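Local coordinates for glycosyl hydrolases family 31 family protein (PDB 6DRU), which hydrolyses terminal, non-reducing alpha-xylose residues of xyloglucan oligosaccharides, releasing alpha-xylose, as a glycoside hydrolase of family 31, at residues A[648-654]-A[701-706]; A[401-407]-A[420-424]; A[2-7]-A[76-80]. All coordinates share one frame; numbering follows the deposited sequence.

Contact 1 of 3, residues A[648-654]-A[701-706]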
loop_
_atom_site.group_PDB
_atom_site.type_symbol
_atom_site.label_atom_id
_atom_site.label_comp_id
_atom_site.label_asym_id
_atom_site.label_seq_id
_atom_site.Cartn_x
_atom_site.Cartn_y
_atom_site.Cartn_z
ATOM N N ARG A 648 25.500 3.584 -48.266
ATOM C CA ARG A 648 25.424 4.036 -49.649
ATOM C C ARG A 648 24.010 4.248 -50.173
ATOM O O ARG A 648 23.827 5.077 -51.064
ATOM C CB ARG A 648 26.145 3.044 -50.576
ATOM C CG ARG A 648 27.585 2.757 -50.183
ATOM C CD ARG A 648 28.524 3.852 -50.668
ATOM N NE ARG A 648 29.879 3.693 -50.143
ATOM C CZ ARG A 648 30.916 3.278 -50.865
ATOM N NH1 ARG A 648 30.759 2.988 -52.149
ATOM N NH2 ARG A 648 32.114 3.163 -50.306
ATOM N N LEU A 649 23.011 3.545 -49.647
ATOM C CA LEU A 649 21.662 3.602 -50.194
ATOM C C LEU A 649 20.802 4.583 -49.409
ATOM O O LEU A 649 20.848 4.614 -48.177
ATOM C CB LEU A 649 21.014 2.216 -50.176
ATOM C CG LEU A 649 21.622 1.176 -51.119
ATOM C CD1 LEU A 649 20.942 -0.169 -50.941
ATOM C CD2 LEU A 649 21.516 1.641 -52.561
ATOM N N LEU A 650 20.020 5.386 -50.129
ATOM C CA LEU A 650 19.023 6.271 -49.537
ATOM C C LEU A 650 17.647 5.825 -50.012
ATOM O O LEU A 650 17.372 5.833 -51.216
ATOM C CB LEU A 650 19.279 7.730 -49.915
ATOM C CG LEU A 650 18.202 8.725 -49.479
ATOM C CD1 LEU A 650 18.407 9.127 -48.027
ATOM C CD2 LEU A 650 18.187 9.950 -50.379
ATOM N N VAL A 651 16.782 5.459 -49.068
ATOM C CA VAL A 651 15.490 4.853 -49.368
ATOM C C VAL A 651 14.378 5.788 -48.915
ATOM O O VAL A 651 14.510 6.478 -47.897
ATOM C CB VAL A 651 15.356 3.471 -48.690
ATOM C CG1 VAL A 651 14.051 2.794 -49.085
ATOM C CG2 VAL A 651 16.549 2.590 -49.039
ATOM N N SER A 652 13.283 5.812 -49.678
ATOM C CA SER A 652 12.097 6.592 -49.324
ATOM C C SER A 652 10.882 5.900 -49.926
ATOM O O SER A 652 10.634 6.001 -51.139
ATOM C CB SER A 652 12.199 8.035 -49.806
ATOM O OG SER A 652 11.005 8.748 -49.531
ATOM N N PRO A 653 10.100 5.187 -49.118
ATOM C CA PRO A 653 8.960 4.442 -49.662
ATOM C C PRO A 653 7.828 5.362 -50.089
ATOM O O PRO A 653 7.647 6.459 -49.556
ATOM C CB PRO A 653 8.526 3.544 -48.495
ATOM C CG PRO A 653 9.651 3.593 -47.509
ATOM C CD PRO A 653 10.293 4.927 -47.683
ATOM N N VAL A 654 7.056 4.892 -51.066
ATOM C CA VAL A 654 5.861 5.599 -51.513
ATOM C C VAL A 654 4.709 5.221 -50.592
ATOM O O VAL A 654 4.327 4.049 -50.507
ATOM C CB VAL A 654 5.534 5.271 -52.977
ATOM C CG1 VAL A 654 4.169 5.828 -53.352
ATOM C CG2 VAL A 654 6.605 5.832 -53.896
ATOM N N ILE A 701 10.661 1.587 -56.346
ATOM C CA ILE A 701 10.674 2.262 -55.050
ATOM C C ILE A 701 11.776 3.315 -55.072
ATOM O O ILE A 701 12.910 2.996 -55.455
ATOM C CB ILE A 701 10.880 1.272 -53.885
ATOM C CG1 ILE A 701 10.966 2.030 -52.559
ATOM C CG2 ILE A 701 12.100 0.380 -54.114
ATOM C CD1 ILE A 701 11.091 1.141 -51.362
ATOM N N PRO A 702 11.488 4.564 -54.696
ATOM C CA PRO A 702 12.513 5.614 -54.772
ATOM C C PRO A 702 13.747 5.304 -53.938
ATOM O O PRO A 702 13.695 5.291 -52.705
ATOM C CB PRO A 702 11.777 6.856 -54.252
ATOM C CG PRO A 702 10.334 6.578 -54.529
ATOM C CD PRO A 702 10.167 5.100 -54.330
ATOM N N VAL A 703 14.861 5.040 -54.616
ATOM C CA VAL A 703 16.127 4.703 -53.973
ATOM C C VAL A 703 17.252 5.386 -54.736
ATOM O O VAL A 703 17.358 5.243 -55.958
ATOM C CB VAL A 703 16.362 3.178 -53.921
ATOM C CG1 VAL A 703 17.799 2.871 -53.518
ATOM C CG2 VAL A 703 15.388 2.514 -52.961
ATOM N N PHE A 704 18.084 6.137 -54.021
ATOM C CA PHE A 704 19.307 6.710 -54.558
ATOM C C PHE A 704 20.502 5.996 -53.944
ATOM O O PHE A 704 20.373 5.247 -52.972
ATOM C CB PHE A 704 19.388 8.214 -54.274
ATOM C CG PHE A 704 18.248 9.005 -54.842
ATOM C CD1 PHE A 704 17.023 9.044 -54.195
ATOM C CD2 PHE A 704 18.400 9.716 -56.019
ATOM C CE1 PHE A 704 15.974 9.772 -54.713
ATOM C CE2 PHE A 704 17.353 10.447 -56.539
ATOM C CZ PHE A 704 16.141 10.475 -55.881
ATOM N N HIS A 705 21.678 6.229 -54.517
ATOM C CA HIS A 705 22.876 5.611 -53.972
ATOM C C HIS A 705 24.077 6.517 -54.185
ATOM O O HIS A 705 24.172 7.210 -55.202
ATOM C CB HIS A 705 23.126 4.228 -54.588
ATOM C CG HIS A 705 23.529 4.261 -56.028
ATOM N ND1 HIS A 705 24.830 4.478 -56.433
ATOM C CD2 HIS A 705 22.807 4.088 -57.160
ATOM C CE1 HIS A 705 24.889 4.443 -57.752
ATOM N NE2 HIS A 705 23.675 4.207 -58.218
ATOM N N LEU A 706 24.980 6.510 -53.210
ATOM C CA LEU A 706 26.245 7.218 -53.303
ATOM C C LEU A 706 27.311 6.292 -53.871
ATOM O O LEU A 706 27.254 5.070 -53.702
ATOM C CB LEU A 706 26.680 7.739 -51.933
ATOM C CG LEU A 706 25.756 8.769 -51.285
ATOM C CD1 LEU A 706 26.133 9.001 -49.830
ATOM C CD2 LEU A 706 25.787 10.073 -52.063
HETATM O O HOH W 1 28.714 2.743 -53.765
#
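An antiparallel strand pair at the middle of the C-terminal beta-domain's six-stranded sheet joins R648–V654 to I701–L706, with strand 643-645 next to one partner and strand 677-679 next to the other. L650 and F704 form the hydrogen-bonded pair: L650 N to F704 O is 2.9 Å and almost straight (176°), although the N–H arrives from above the carbonyl plane, whereas F704 N reaches L650 O in its plane. Beyond this pair, L706 N bonds to R648 O at 2.8 Å. At the other end S652 N gives P702 O a single bond (3.1 Å); proline, having no N–H, cannot return one.

On one face L650 and F704 lie side by side, CD2 to CD1 4.1 Å, against W677 and L666. The other face holds L649, V651, V703 and H705; valine, branched at CB, suits the extended backbone. V651 CG2 meets V703 CG2, and I701, just before the strand, extends (chi1 177°) to bring CD1 to V651 CG1. L649 CD2 packs on H705 CB at 3.7 Å, while the imidazole turns away. I701 also touches helix 535-548 of the barrel domain.

At the partly exposed end, a water accepts from R648 NH1 (2.6 Å) and donates to L706 O. Alternate backbone groups thus bond across the pair and others turn outward to the flanking strands and W681, so the buried faces can be mainly hydrocarbon.

Contact 2 of 3, residues A[401-407]-A[420-424]. With BGC (beta-D-glucopyranose), chain F.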
loop_
_atom_site.group_PDB
_atom_site.type_symbol
_atom_site.label_atom_id
_atom_site.label_comp_id
_atom_site.label_asym_id
_atom_site.label_seq_id
_atom_site.Cartn_x
_atom_site.Cartn_y
_atom_site.Cartn_z
ATOM N N ALA A 401 0.207 -8.994 -19.014
ATOM C CA ALA A 401 -0.917 -9.574 -19.737
ATOM C C ALA A 401 -0.384 -10.377 -20.924
ATOM O O ALA A 401 0.822 -10.600 -21.063
ATOM C CB ALA A 401 -1.895 -8.483 -20.165
ATOM N N LEU A 402 -1.276 -10.814 -21.807
ATOM C CA LEU A 402 -0.877 -11.633 -22.950
ATOM C C LEU A 402 -0.757 -10.764 -24.202
ATOM O O LEU A 402 -1.530 -10.866 -25.155
ATOM C CB LEU A 402 -1.860 -12.785 -23.147
ATOM C CG LEU A 402 -1.419 -13.884 -24.117
ATOM C CD1 LEU A 402 0.026 -14.289 -23.863
ATOM C CD2 LEU A 402 -2.340 -15.089 -24.013
ATOM N N GLY A 403 0.232 -9.870 -24.170
ATOM C CA GLY A 403 0.680 -9.178 -25.359
ATOM C C GLY A 403 -0.051 -7.899 -25.711
ATOM O O GLY A 403 0.403 -7.178 -26.610
ATOM N N GLU A 404 -1.161 -7.587 -25.050
ATOM C CA GLU A 404 -1.951 -6.413 -25.380
ATOM C C GLU A 404 -2.044 -5.473 -24.186
ATOM O O GLU A 404 -1.747 -5.842 -23.046
ATOM C CB GLU A 404 -3.359 -6.802 -25.847
ATOM C CG GLU A 404 -3.382 -7.805 -26.986
ATOM C CD GLU A 404 -3.031 -7.180 -28.322
ATOM O OE1 GLU A 404 -2.935 -5.936 -28.394
ATOM O OE2 GLU A 404 -2.848 -7.934 -29.300
ATOM N N ALA A 405 -2.466 -4.241 -24.466
ATOM C CA ALA A 405 -2.660 -3.224 -23.443
ATOM C C ALA A 405 -4.009 -3.341 -22.749
ATOM O O ALA A 405 -4.379 -2.449 -21.980
ATOM C CB ALA A 405 -2.507 -1.829 -24.051
ATOM N N TYR A 406 -4.752 -4.409 -23.022
ATOM C CA TYR A 406 -6.025 -4.678 -22.376
ATOM C C TYR A 406 -6.042 -6.115 -21.882
ATOM O O TYR A 406 -5.354 -6.984 -22.426
ATOM C CB TYR A 406 -7.202 -4.432 -23.331
ATOM C CG TYR A 406 -6.995 -5.004 -24.717
ATOM C CD1 TYR A 406 -7.294 -6.331 -24.997
ATOM C CD2 TYR A 406 -6.499 -4.215 -25.748
ATOM C CE1 TYR A 406 -7.105 -6.856 -26.264
ATOM C CE2 TYR A 406 -6.306 -4.729 -27.017
ATOM C CZ TYR A 406 -6.611 -6.049 -27.268
ATOM O OH TYR A 406 -6.421 -6.565 -28.530
ATOM N N GLU A 407 -6.826 -6.357 -20.839
ATOM C CA GLU A 407 -6.977 -7.699 -20.303
ATOM C C GLU A 407 -8.101 -8.439 -21.023
ATOM O O GLU A 407 -8.844 -7.869 -21.826
ATOM C CB GLU A 407 -7.242 -7.651 -18.797
ATOM C CG GLU A 407 -5.986 -7.704 -17.943
ATOM C CD GLU A 407 -5.323 -9.070 -17.959
ATOM O OE1 GLU A 407 -5.942 -10.034 -18.460
ATOM O OE2 GLU A 407 -4.180 -9.181 -17.470
ATOM N N PHE A 420 -10.271 -3.173 -17.002
ATOM C CA PHE A 420 -9.653 -4.052 -16.019
ATOM C C PHE A 420 -8.174 -3.701 -15.899
ATOM O O PHE A 420 -7.473 -3.578 -16.909
ATOM C CB PHE A 420 -9.823 -5.517 -16.422
ATOM C CG PHE A 420 -11.220 -6.047 -16.226
ATOM C CD1 PHE A 420 -11.647 -6.478 -14.979
ATOM C CD2 PHE A 420 -12.103 -6.128 -17.293
ATOM C CE1 PHE A 420 -12.930 -6.970 -14.799
ATOM C CE2 PHE A 420 -13.386 -6.620 -17.118
ATOM C CZ PHE A 420 -13.799 -7.041 -15.870
ATOM N N THR A 421 -7.702 -3.535 -14.666
ATOM C CA THR A 421 -6.338 -3.073 -14.440
ATOM C C THR A 421 -5.325 -4.105 -14.920
ATOM O O THR A 421 -5.513 -5.313 -14.747
ATOM C CB THR A 421 -6.113 -2.775 -12.958
ATOM O OG1 THR A 421 -7.221 -2.025 -12.445
ATOM C CG2 THR A 421 -4.837 -1.970 -12.767
ATOM N N LEU A 422 -4.250 -3.623 -15.537
ATOM C CA LEU A 422 -3.191 -4.519 -15.973
ATOM C C LEU A 422 -2.517 -5.157 -14.759
ATOM O O LEU A 422 -2.337 -4.501 -13.728
ATOM C CB LEU A 422 -2.172 -3.764 -16.821
ATOM C CG LEU A 422 -2.705 -3.328 -18.188
ATOM C CD1 LEU A 422 -1.624 -2.638 -19.008
ATOM C CD2 LEU A 422 -3.284 -4.517 -18.944
ATOM N N PRO A 423 -2.131 -6.431 -14.850
ATOM C CA PRO A 423 -1.766 -7.187 -13.644
ATOM C C PRO A 423 -0.340 -6.906 -13.189
ATOM O O PRO A 423 0.602 -6.930 -13.985
ATOM C CB PRO A 423 -1.932 -8.644 -14.083
ATOM C CG PRO A 423 -1.616 -8.612 -15.543
ATOM C CD PRO A 423 -2.086 -7.270 -16.061
ATOM N N ASN A 424 -0.187 -6.640 -11.889
ATOM C CA ASN A 424 1.125 -6.603 -11.244
ATOM C C ASN A 424 1.416 -8.007 -10.724
ATOM O O ASN A 424 1.177 -8.343 -9.562
ATOM C CB ASN A 424 1.147 -5.565 -10.129
ATOM C CG ASN A 424 2.516 -5.422 -9.492
ATOM O OD1 ASN A 424 3.518 -5.896 -10.029
ATOM N ND2 ASN A 424 2.566 -4.769 -8.336
HETATM C C2 BGC F . -6.655 -9.468 -30.979
HETATM C C3 BGC F . -5.499 -9.376 -30.045
HETATM C C4 BGC F . -4.651 -10.658 -30.141
HETATM C C5 BGC F . -4.310 -10.950 -31.575
HETATM C C6 BGC F . -3.584 -12.285 -31.668
HETATM C C1 BGC F . -6.116 -9.734 -32.360
HETATM O O2 BGC F . -7.410 -8.236 -30.972
HETATM O O3 BGC F . -5.970 -9.215 -28.756
HETATM O O4 BGC F . -3.456 -10.493 -29.411
HETATM O O5 BGC F . -5.489 -11.019 -32.353
HETATM O O6 BGC F . -3.628 -12.756 -32.998
HETATM O O HOH W 2 -8.096 -4.452 -19.540
#
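One water is gripped from both segments: it accepts from E407 N (2.6 Å to the water oxygen) and donates to F420 O, bridging two backbones that share no direct hydrogen bond. Next to it the side chains meet through carbon, E407 CB lying 4.1 Å from F420 CB. The E407 chain then bends at chi2 (-71°), which brings OE2 to CD and CG of P423, the two side chains meeting from opposite directions; OE2 to CD is 3.2 Å. The CD hydrogens, beside the amide nitrogen, are probably slightly polarised toward the oxygen. L422 fills the space between the loops, its CD2 3.8 Å from A405 O, and small A401 lets P423 come close.

Both segments belong to the long excursion after strand 391-394 of the TIM barrel, the strand followed by active-site D395. Here the loop faces a glucose unit, consistent with the xyloglucan product. E404 OE2 accepts from glucose O4 at 2.6 Å and also binds N173 ND2, while E404 OE1 makes a salt bridge to K119 of the third subunit. Y406 OH pairs with glucose O3 (2.7 Å), the sugar oxygen lying near the plane of the ring at its edge. E404 CB sits over the centre of one face of the Y406 ring, 3.6 Å above its plane. Y286 and N409 hold the same glucose through hydrogen bonds of their own.

Contact 3 of 3, residues A[2-7]-A[76-80]. With NAG (2-acetamido-2-deoxy-beta-D-glucopyranose), chain L.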
loop_
_atom_site.group_PDB
_atom_site.type_symbol
_atom_site.label_atom_id
_atom_site.label_comp_id
_atom_site.label_asym_id
_atom_site.label_seq_id
_atom_site.Cartn_x
_atom_site.Cartn_y
_atom_site.Cartn_z
ATOM N N TYR A 2 44.303 8.794 -24.806
ATOM C CA TYR A 2 43.023 8.939 -24.129
ATOM C C TYR A 2 43.219 9.544 -22.745
ATOM O O TYR A 2 44.121 9.148 -21.999
ATOM C CB TYR A 2 42.322 7.583 -24.017
ATOM C CG TYR A 2 40.998 7.634 -23.284
ATOM C CD1 TYR A 2 39.845 8.071 -23.924
ATOM C CD2 TYR A 2 40.900 7.240 -21.955
ATOM C CE1 TYR A 2 38.634 8.120 -23.261
ATOM C CE2 TYR A 2 39.693 7.285 -21.283
ATOM C CZ TYR A 2 38.564 7.726 -21.941
ATOM O OH TYR A 2 37.358 7.773 -21.278
ATOM N N PHE A 3 42.364 10.509 -22.403
ATOM C CA PHE A 3 42.420 11.176 -21.102
ATOM C C PHE A 3 41.838 10.231 -20.053
ATOM O O PHE A 3 40.667 10.306 -19.674
ATOM C CB PHE A 3 41.672 12.504 -21.148
ATOM C CG PHE A 3 42.063 13.462 -20.055
ATOM C CD1 PHE A 3 41.736 13.205 -18.732
ATOM C CD2 PHE A 3 42.753 14.627 -20.352
ATOM C CE1 PHE A 3 42.096 14.086 -17.727
ATOM C CE2 PHE A 3 43.113 15.513 -19.351
ATOM C CZ PHE A 3 42.784 15.243 -18.038
ATOM N N ALA A 4 42.687 9.322 -19.579
ATOM C CA ALA A 4 42.277 8.354 -18.573
ATOM C C ALA A 4 41.941 9.053 -17.255
ATOM O O ALA A 4 42.487 10.118 -16.951
ATOM C CB ALA A 4 43.381 7.322 -18.351
ATOM N N PRO A 5 41.044 8.480 -16.455
ATOM C CA PRO A 5 40.657 9.123 -15.199
ATOM C C PRO A 5 41.688 8.892 -14.106
ATOM O O PRO A 5 42.478 7.946 -14.139
ATOM C CB PRO A 5 39.320 8.455 -14.843
ATOM C CG PRO A 5 39.068 7.411 -15.911
ATOM C CD PRO A 5 40.351 7.195 -16.640
ATOM N N ASN A 6 41.667 9.789 -13.123
ATOM C CA ASN A 6 42.570 9.725 -11.983
ATOM C C ASN A 6 41.886 9.237 -10.714
ATOM O O ASN A 6 42.492 9.282 -9.639
ATOM C CB ASN A 6 43.200 11.097 -11.733
ATOM C CG ASN A 6 42.177 12.136 -11.321
ATOM O OD1 ASN A 6 40.985 11.999 -11.593
ATOM N ND2 ASN A 6 42.642 13.186 -10.654
ATOM N N SER A 7 40.642 8.779 -10.815
ATOM C CA SER A 7 39.889 8.310 -9.664
ATOM C C SER A 7 38.985 7.172 -10.110
ATOM O O SER A 7 38.374 7.241 -11.180
ATOM C CB SER A 7 39.062 9.444 -9.041
ATOM O OG SER A 7 38.299 8.985 -7.938
ATOM N N LEU A 76 35.665 15.500 -11.507
ATOM C CA LEU A 76 36.236 14.255 -11.995
ATOM C C LEU A 76 36.084 14.220 -13.508
ATOM O O LEU A 76 35.033 14.585 -14.040
ATOM C CB LEU A 76 35.557 13.032 -11.358
ATOM C CG LEU A 76 36.433 11.817 -11.032
ATOM C CD1 LEU A 76 35.635 10.791 -10.242
ATOM C CD2 LEU A 76 37.029 11.177 -12.283
ATOM N N ARG A 77 37.137 13.787 -14.195
ATOM C CA ARG A 77 37.153 13.761 -15.649
ATOM C C ARG A 77 37.522 12.371 -16.142
ATOM O O ARG A 77 38.449 11.741 -15.625
ATOM C CB ARG A 77 38.139 14.786 -16.222
ATOM C CG ARG A 77 38.274 14.715 -17.735
ATOM C CD ARG A 77 39.116 15.846 -18.293
ATOM N NE ARG A 77 39.234 15.748 -19.745
ATOM C CZ ARG A 77 39.867 16.633 -20.506
ATOM N NH1 ARG A 77 40.446 17.691 -19.956
ATOM N NH2 ARG A 77 39.922 16.457 -21.819
ATOM N N ASN A 78 36.783 11.903 -17.146
ATOM C CA ASN A 78 37.068 10.641 -17.821
ATOM C C ASN A 78 36.820 10.858 -19.307
ATOM O O ASN A 78 35.677 11.070 -19.721
ATOM C CB ASN A 78 36.197 9.508 -17.279
ATOM C CG ASN A 78 36.324 8.236 -18.092
ATOM O OD1 ASN A 78 37.372 7.958 -18.675
ATOM N ND2 ASN A 78 35.248 7.457 -18.144
ATOM N N GLY A 79 37.881 10.809 -20.104
ATOM C CA GLY A 79 37.723 11.068 -21.526
ATOM C C GLY A 79 37.394 12.527 -21.767
ATOM O O GLY A 79 38.077 13.428 -21.269
ATOM N N ASN A 80 36.327 12.775 -22.525
ATOM C CA ASN A 80 35.894 14.130 -22.829
ATOM C C ASN A 80 34.692 14.563 -21.999
ATOM O O ASN A 80 34.149 15.646 -22.235
ATOM C CB ASN A 80 35.588 14.277 -24.326
ATOM C CG ASN A 80 34.518 13.309 -24.817
ATOM O OD1 ASN A 80 33.644 12.885 -24.063
ATOM N ND2 ASN A 80 34.583 12.963 -26.099
HETATM C C1 NAG L . 42.171 14.512 -10.278
HETATM C C2 NAG L . 42.583 15.120 -8.954
HETATM C C3 NAG L . 41.580 16.098 -8.466
HETATM C C4 NAG L . 41.268 17.118 -9.540
HETATM C C5 NAG L . 40.883 16.422 -10.827
HETATM C C6 NAG L . 40.672 17.451 -11.916
HETATM C C7 NAG L . 44.052 13.505 -7.811
HETATM C C8 NAG L . 44.246 12.412 -6.785
HETATM N N2 NAG L . 42.770 14.089 -7.991
HETATM O O3 NAG L . 42.063 16.713 -7.293
HETATM O O4 NAG L . 40.204 17.940 -9.118
HETATM O O5 NAG L . 41.910 15.537 -11.208
HETATM O O6 NAG L . 39.714 16.975 -12.834
HETATM O O7 NAG L . 44.993 13.883 -8.481
#
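Stacking dominates where F3 meets R77: the guanidinium lies flat on one face of the F3 ring, planes 2° apart and CZ 3.7 Å from the ring centroid, a cation-pi pair. R77 CD adds a CH-pi contact, possible because the arginine chain is fully extended (chi1 175°) and runs along the same face of the ring. The rotation of the guanidinium is set by G79 O, which accepts from R77 NE at 3.0 Å (174°) in the guanidinium plane.

Hydrogen bonds across the contact are two. G79 N donates to F3 O (2.9 Å), F3 being the centre of an inverse gamma turn. Y2 OH donates to N78 OD1 at 2.6 Å, approaching from above the amide plane rather than along a lone pair, and itself accepts from D27 N. G79 has positive phi, and Y2 OH takes the side where a CB would lie, so lacking a side chain suits this place.

Van der Waals contact adds P5 alongside N78, P5 CB 4.4 Å from L76 CD2, and S7 CB 3.9 Å from L76 CD1. N6 ND2 is covalently joined to C1 of an N-acetylglucosamine.

The N-terminal segment is thus fastened to outer strand 74-78 of a four-stranded sheet by a mixture suited to a partly buried surface: a planar cation spreads over an aromatic face while its N–H stays bonded, and the N78 amide is satisfied, OD1 by Y2 and ND2 by G25 and G28.

Along the chain the contacts follow one another without nesting: contact 3 closes before contact 2 opens, and contact 2 before contact 1. Their centres lie about 40 Å (1 and 2), about 42 Å (1 and 3) and about 46 Å (2 and 3) apart, and none touches another. Each serves a different part of the fold. Contact 3 fastens the N-terminus to the edge of a small antiparallel sheet, contact 2 shapes a loop of the TIM barrel at the sugar site, and contact 1 builds the centre of the C-terminal sheet, across the chain's centre from contact 2. Of the three, contact 2 alone is touched by other subunits, so the assembly borders the substrate-binding loop.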